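PDB 6K96: five-membered-cyclitol-phosphate synthase from Streptomyces citricolor, which belongs to the myo-inositol-1-phosphate synthase family and binds nicotinamide-adenine-dinucleotide. Local coordinates for residues A78-Y83 with G218-R223. Sequence-based numbering, arbitrary orientation.
Sequences AEPNNY and GNEDFR. With NAD (nicotinamide-adenine-dinucleotide), chain G.
Asn82 and Pro80 meet Gly218, Asn219 and Glu220 in a small, largely polar loop-to-helix contact, where the loop following helix 72-75 passes the start of helix 220-225. The two segments bury 149 Å² in all, and a single direct hydrogen bond, a weak one, joins them: Asn82 ND2 lies 3.3 Å from Gly218 O, with an N-H...O angle of 142°. The Asn82 side chain crosses that of Asn219 at about a right angle, with OD1 of Asn82 3.8 Å from Asn219 CB, and the two amide planes are nearly coplanar, 25° apart. A water adds a second link, donating to Pro80 O at 2.7 Å and accepting a longer bond from Glu220 N. Pro80 follows a cis peptide bond; its CB points toward the helix segment, and its CG lies 3.9 Å from Glu220 OE1, a contact without a hydrogen bond. Asn219 is the N-cap of helix 220-225: its OD1 accepts from Phe222 N at 2.9 Å and 160°, while its ND2 is bonded to Asp264. The helix begins just after strand 207-217, and Glu220 and Asp221 of its first turn belong to the NAD pocket; the six-stranded parallel sheet is the Rossmann-type part of the fold. Asp221 OD1 accepts a 2.6 Å hydrogen bond from O2D of NAD, and Glu220 CB lies 3.5 Å from O1A, on the PA phosphate of NAD. On the loop side, Asn14 OD1 receives the backbone N-H groups of Asn82 and Tyr83.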
ATOM      1  N   ALA B  78      28.573   6.698 -17.907  1.00 50.33           N
ATOM      2  CA  ALA B  78      29.644   5.813 -17.410  1.00 49.52           C
ATOM      3  C   ALA B  78      29.395   5.460 -15.946  1.00 48.90           C
ATOM      4  O   ALA B  78      29.025   6.342 -15.131  1.00 46.93           O
ATOM      5  CB  ALA B  78      30.993   6.464 -17.600  1.00 50.41           C
ATOM      6  N   GLU B  79      29.636   4.191 -15.647  1.00 49.57           N
ATOM      7  CA  GLU B  79      29.653   3.622 -14.282  1.00 50.43           C
ATOM      8  C   GLU B  79      30.332   4.589 -13.311  1.00 46.84           C
ATOM      9  O   GLU B  79      31.315   5.207 -13.687  1.00 48.41           O
ATOM     10  CB  GLU B  79      30.434   2.318 -14.334  1.00 54.00           C
ATOM     11  CG  GLU B  79      30.110   1.412 -13.181  1.00 58.62           C
ATOM     12  CD  GLU B  79      28.868   0.588 -13.454  1.00 60.94           C
ATOM     13  OE1 GLU B  79      28.598   0.319 -14.664  1.00 61.73           O
ATOM     14  OE2 GLU B  79      28.181   0.221 -12.466  1.00 61.05           O
ATOM     15  N   PRO B  80      29.852   4.762 -12.057  1.00 42.74           N
ATOM     16  CA  PRO B  80      28.648   4.089 -11.554  1.00 41.02           C
ATOM     17  C   PRO B  80      27.333   4.883 -11.679  1.00 38.40           C
ATOM     18  O   PRO B  80      26.472   4.684 -10.830  1.00 38.02           O
ATOM     19  CB  PRO B  80      29.033   3.858 -10.077  1.00 41.76           C
ATOM     20  CG  PRO B  80      29.866   5.082  -9.712  1.00 41.85           C
ATOM     21  CD  PRO B  80      30.502   5.560 -11.009  1.00 42.03           C
ATOM     22  N   ASN B  81      27.226   5.773 -12.683  1.00 36.75           N
ATOM     23  CA  ASN B  81      25.971   6.487 -13.085  1.00 35.60           C
ATOM     24  C   ASN B  81      24.948   5.447 -13.559  1.00 35.35           C
ATOM     25  O   ASN B  81      25.317   4.571 -14.369  1.00 36.60           O
ATOM     26  CB  ASN B  81      26.135   7.531 -14.195  1.00 34.96           C
ATOM     27  CG  ASN B  81      26.890   8.770 -13.751  1.00 34.73           C
ATOM     28  OD1 ASN B  81      27.380   8.814 -12.620  1.00 34.46           O
ATOM     29  ND2 ASN B  81      27.041   9.748 -14.644  1.00 33.13           N
ATOM     30  N   ASN B  82      23.740   5.499 -13.006  1.00 33.76           N
ATOM     31  CA  ASN B  82      22.708   4.461 -13.214  1.00 33.35           C
ATOM     32  C   ASN B  82      21.349   5.164 -13.333  1.00 31.89           C
ATOM     33  O   ASN B  82      20.362   4.542 -13.058  1.00 31.32           O
ATOM     34  CB  ASN B  82      22.817   3.387 -12.132  1.00 33.45           C
ATOM     35  CG  ASN B  82      22.528   3.931 -10.756  1.00 33.56           C
ATOM     36  OD1 ASN B  82      21.998   5.046 -10.649  1.00 32.92           O
ATOM     37  ND2 ASN B  82      22.815   3.127  -9.724  1.00 34.10           N
ATOM     38  N   TYR B  83      21.329   6.442 -13.693  1.00 30.87           N
ATOM     39  CA  TYR B  83      20.127   7.038 -14.308  1.00 31.34           C
ATOM     40  C   TYR B  83      19.849   6.227 -15.572  1.00 33.26           C
ATOM     41  O   TYR B  83      20.791   5.704 -16.186  1.00 34.58           O
ATOM     42  CB  TYR B  83      20.321   8.510 -14.644  1.00 30.19           C
ATOM     43  CG  TYR B  83      19.075   9.256 -15.056  1.00 29.00           C
ATOM     44  CD1 TYR B  83      18.169   9.674 -14.109  1.00 28.11           C
ATOM     45  CD2 TYR B  83      18.825   9.592 -16.381  1.00 28.74           C
ATOM     46  CE1 TYR B  83      17.016  10.357 -14.465  1.00 27.79           C
ATOM     47  CE2 TYR B  83      17.712  10.329 -16.745  1.00 28.13           C
ATOM     48  CZ  TYR B  83      16.788  10.686 -15.788  1.00 27.69           C
ATOM     49  OH  TYR B  83      15.684  11.414 -16.105  1.00 27.26           O
ATOM     50  N   GLY B 218      19.391   3.421  -4.355  1.00 24.79           N
ATOM     51  CA  GLY B 218      20.420   2.515  -4.903  1.00 25.18           C
ATOM     52  C   GLY B 218      21.452   3.208  -5.751  1.00 25.47           C
ATOM     53  O   GLY B 218      22.035   2.533  -6.542  1.00 25.51           O
ATOM     54  N   ASN B 219      21.675   4.507  -5.566  1.00 26.33           N
ATOM     55  CA  ASN B 219      22.698   5.292  -6.305  1.00 27.62           C
ATOM     56  C   ASN B 219      23.798   5.788  -5.363  1.00 29.42           C
ATOM     57  O   ASN B 219      23.706   5.646  -4.135  1.00 29.72           O
ATOM     58  CB  ASN B 219      22.099   6.477  -7.081  1.00 27.39           C
ATOM     59  CG  ASN B 219      21.306   7.466  -6.258  1.00 26.97           C
ATOM     60  OD1 ASN B 219      21.462   7.549  -5.042  1.00 26.98           O
ATOM     61  ND2 ASN B 219      20.398   8.166  -6.906  1.00 26.90           N
ATOM     62  N   GLU B 220      24.833   6.374  -5.952  1.00 32.14           N
ATOM     63  CA  GLU B 220      26.001   6.895  -5.225  1.00 33.51           C
ATOM     64  C   GLU B 220      25.491   7.967  -4.257  1.00 33.29           C
ATOM     65  O   GLU B 220      25.981   7.945  -3.099  1.00 35.07           O
ATOM     66  CB  GLU B 220      27.080   7.321  -6.217  1.00 35.74           C
ATOM     67  CG  GLU B 220      28.476   6.787  -5.875  1.00 38.73           C
ATOM     68  CD  GLU B 220      28.648   5.294  -5.563  1.00 41.54           C
ATOM     69  OE1 GLU B 220      28.045   4.451  -6.282  1.00 41.91           O
ATOM     70  OE2 GLU B 220      29.412   4.974  -4.578  1.00 44.50           O
ATOM     71  N   ASP B 221      24.524   8.819  -4.618  1.00 32.62           N
ATOM     72  CA  ASP B 221      24.067   9.892  -3.685  1.00 32.54           C
ATOM     73  C   ASP B 221      23.602   9.203  -2.400  1.00 32.68           C
ATOM     74  O   ASP B 221      24.105   9.560  -1.271  1.00 33.80           O
ATOM     75  CB  ASP B 221      23.027  10.866  -4.262  1.00 32.45           C
ATOM     76  CG  ASP B 221      22.513  11.966  -3.324  1.00 32.99           C
ATOM     77  OD1 ASP B 221      23.367  12.609  -2.681  1.00 36.41           O
ATOM     78  OD2 ASP B 221      21.256  12.192  -3.193  1.00 32.72           O
ATOM     79  N   PHE B 222      22.728   8.221  -2.535  1.00 31.35           N
ATOM     80  CA  PHE B 222      22.091   7.581  -1.366  1.00 31.40           C
ATOM     81  C   PHE B 222      23.155   6.846  -0.528  1.00 32.85           C
ATOM     82  O   PHE B 222      23.088   6.921   0.704  1.00 32.21           O
ATOM     83  CB  PHE B 222      20.941   6.707  -1.864  1.00 30.22           C
ATOM     84  CG  PHE B 222      20.078   6.120  -0.790  1.00 28.68           C
ATOM     85  CD1 PHE B 222      20.442   4.943  -0.192  1.00 28.92           C
ATOM     86  CD2 PHE B 222      18.943   6.754  -0.372  1.00 28.15           C
ATOM     87  CE1 PHE B 222      19.689   4.395   0.837  1.00 28.67           C
ATOM     88  CE2 PHE B 222      18.158   6.187   0.615  1.00 28.29           C
ATOM     89  CZ  PHE B 222      18.558   5.035   1.243  1.00 28.37           C
ATOM     90  N   ARG B 223      24.053   6.128  -1.192  1.00 35.44           N
ATOM     91  CA  ARG B 223      25.246   5.442  -0.618  1.00 38.93           C
ATOM     92  C   ARG B 223      26.137   6.445   0.168  1.00 39.49           C
ATOM     93  O   ARG B 223      26.540   6.130   1.310  1.00 38.40           O
ATOM     94  CB  ARG B 223      26.026   4.748  -1.740  1.00 41.62           C
ATOM     95  CG  ARG B 223      26.518   3.356  -1.357  1.00 45.30           C
ATOM     96  CD  ARG B 223      27.793   2.816  -2.003  1.00 47.86           C
ATOM     97  NE  ARG B 223      27.405   1.582  -2.685  1.00 51.00           N
ATOM     98  CZ  ARG B 223      27.055   0.426  -2.085  1.00 55.56           C
ATOM     99  NH1 ARG B 223      27.069   0.309  -0.767  1.00 57.92           N
ATOM    100  NH2 ARG B 223      26.712  -0.634  -2.802  1.00 56.54           N
TER
HETATM  101  PA  NAD G 400      26.444  11.531  -7.971  1.00 29.78           P
HETATM  102  O1A NAD G 400      27.061  10.761  -6.867  1.00 29.76           O
HETATM  103  O2A NAD G 400      25.733  10.713  -9.013  1.00 30.34           O
HETATM  104  O5B NAD G 400      27.398  12.583  -8.658  1.00 30.93           O
HETATM  105  C5B NAD G 400      28.598  12.889  -7.911  1.00 33.59           C
HETATM  106  C4B NAD G 400      29.736  13.095  -8.877  1.00 35.21           C
HETATM  107  O4B NAD G 400      30.810  13.921  -8.316  1.00 36.59           O
HETATM  108  C3B NAD G 400      30.409  11.784  -9.295  1.00 36.05           C
HETATM  109  O3B NAD G 400      30.639  11.825 -10.697  1.00 36.05           O
HETATM  110  C2B NAD G 400      31.734  11.852  -8.540  1.00 37.11           C
HETATM  111  O2B NAD G 400      32.553  10.917  -9.182  1.00 37.92           O
HETATM  112  C1B NAD G 400      32.036  13.341  -8.739  1.00 37.63           C
HETATM  113  N9A NAD G 400      33.097  13.928  -7.946  1.00 39.08           N
HETATM  114  C8A NAD G 400      33.463  13.490  -6.697  1.00 40.23           C
HETATM  115  N7A NAD G 400      34.383  14.241  -6.136  1.00 41.35           N
HETATM  116  C5A NAD G 400      34.620  15.258  -7.054  1.00 40.54           C
HETATM  117  C6A NAD G 400      35.492  16.365  -7.018  1.00 41.38           C
HETATM  118  N6A NAD G 400      36.272  16.633  -5.977  1.00 40.98           N
HETATM  119  N1A NAD G 400      35.468  17.225  -8.073  1.00 42.21           N
HETATM  120  C2A NAD G 400      34.660  16.922  -9.106  1.00 41.28           C
HETATM  121  N3A NAD G 400      33.818  15.902  -9.248  1.00 40.11           N
HETATM  122  C4A NAD G 400      33.827  15.090  -8.174  1.00 40.05           C
HETATM  123  O3  NAD G 400      25.391  12.522  -7.318  1.00 28.66           O
HETATM  124  PN  NAD G 400      23.997  13.068  -7.907  1.00 27.10           P
HETATM  125  O1N NAD G 400      24.273  13.657  -9.236  1.00 27.10           O
HETATM  126  O2N NAD G 400      23.048  11.933  -7.672  1.00 27.21           O
HETATM  127  O5D NAD G 400      23.696  14.266  -6.870  1.00 27.40           O
HETATM  128  C5D NAD G 400      24.685  15.374  -6.798  1.00 27.59           C
HETATM  129  C4D NAD G 400      24.433  16.188  -5.563  1.00 27.48           C
HETATM  130  O4D NAD G 400      23.138  16.832  -5.604  1.00 26.98           O
HETATM  131  C3D NAD G 400      24.462  15.348  -4.278  1.00 27.60           C
HETATM  132  O3D NAD G 400      25.069  16.134  -3.275  1.00 28.24           O
HETATM  133  C2D NAD G 400      22.985  15.247  -3.907  1.00 27.35           C
HETATM  134  O2D NAD G 400      22.683  15.129  -2.529  1.00 27.16           O
HETATM  135  C1D NAD G 400      22.478  16.618  -4.348  1.00 27.20           C
HETATM  136  N1N NAD G 400      20.986  16.598  -4.442  1.00 26.92           N
HETATM  137  C2N NAD G 400      20.347  15.547  -5.181  1.00 26.96           C
HETATM  138  C3N NAD G 400      18.974  15.369  -5.144  1.00 26.33           C
HETATM  139  C7N NAD G 400      18.371  14.259  -5.987  1.00 26.37           C
HETATM  140  O7N NAD G 400      19.080  13.635  -6.766  1.00 26.14           O
HETATM  141  N7N NAD G 400      17.077  13.990  -5.838  1.00 26.09           N
HETATM  142  C4N NAD G 400      18.237  16.227  -4.329  1.00 26.22           C
HETATM  143  C5N NAD G 400      18.842  17.342  -3.762  1.00 26.46           C
HETATM  144  C6N NAD G 400      20.220  17.463  -3.756  1.00 26.73           C
HETATM  145  O   HOH W   1      25.032   6.240  -9.215  1.00 21.77           O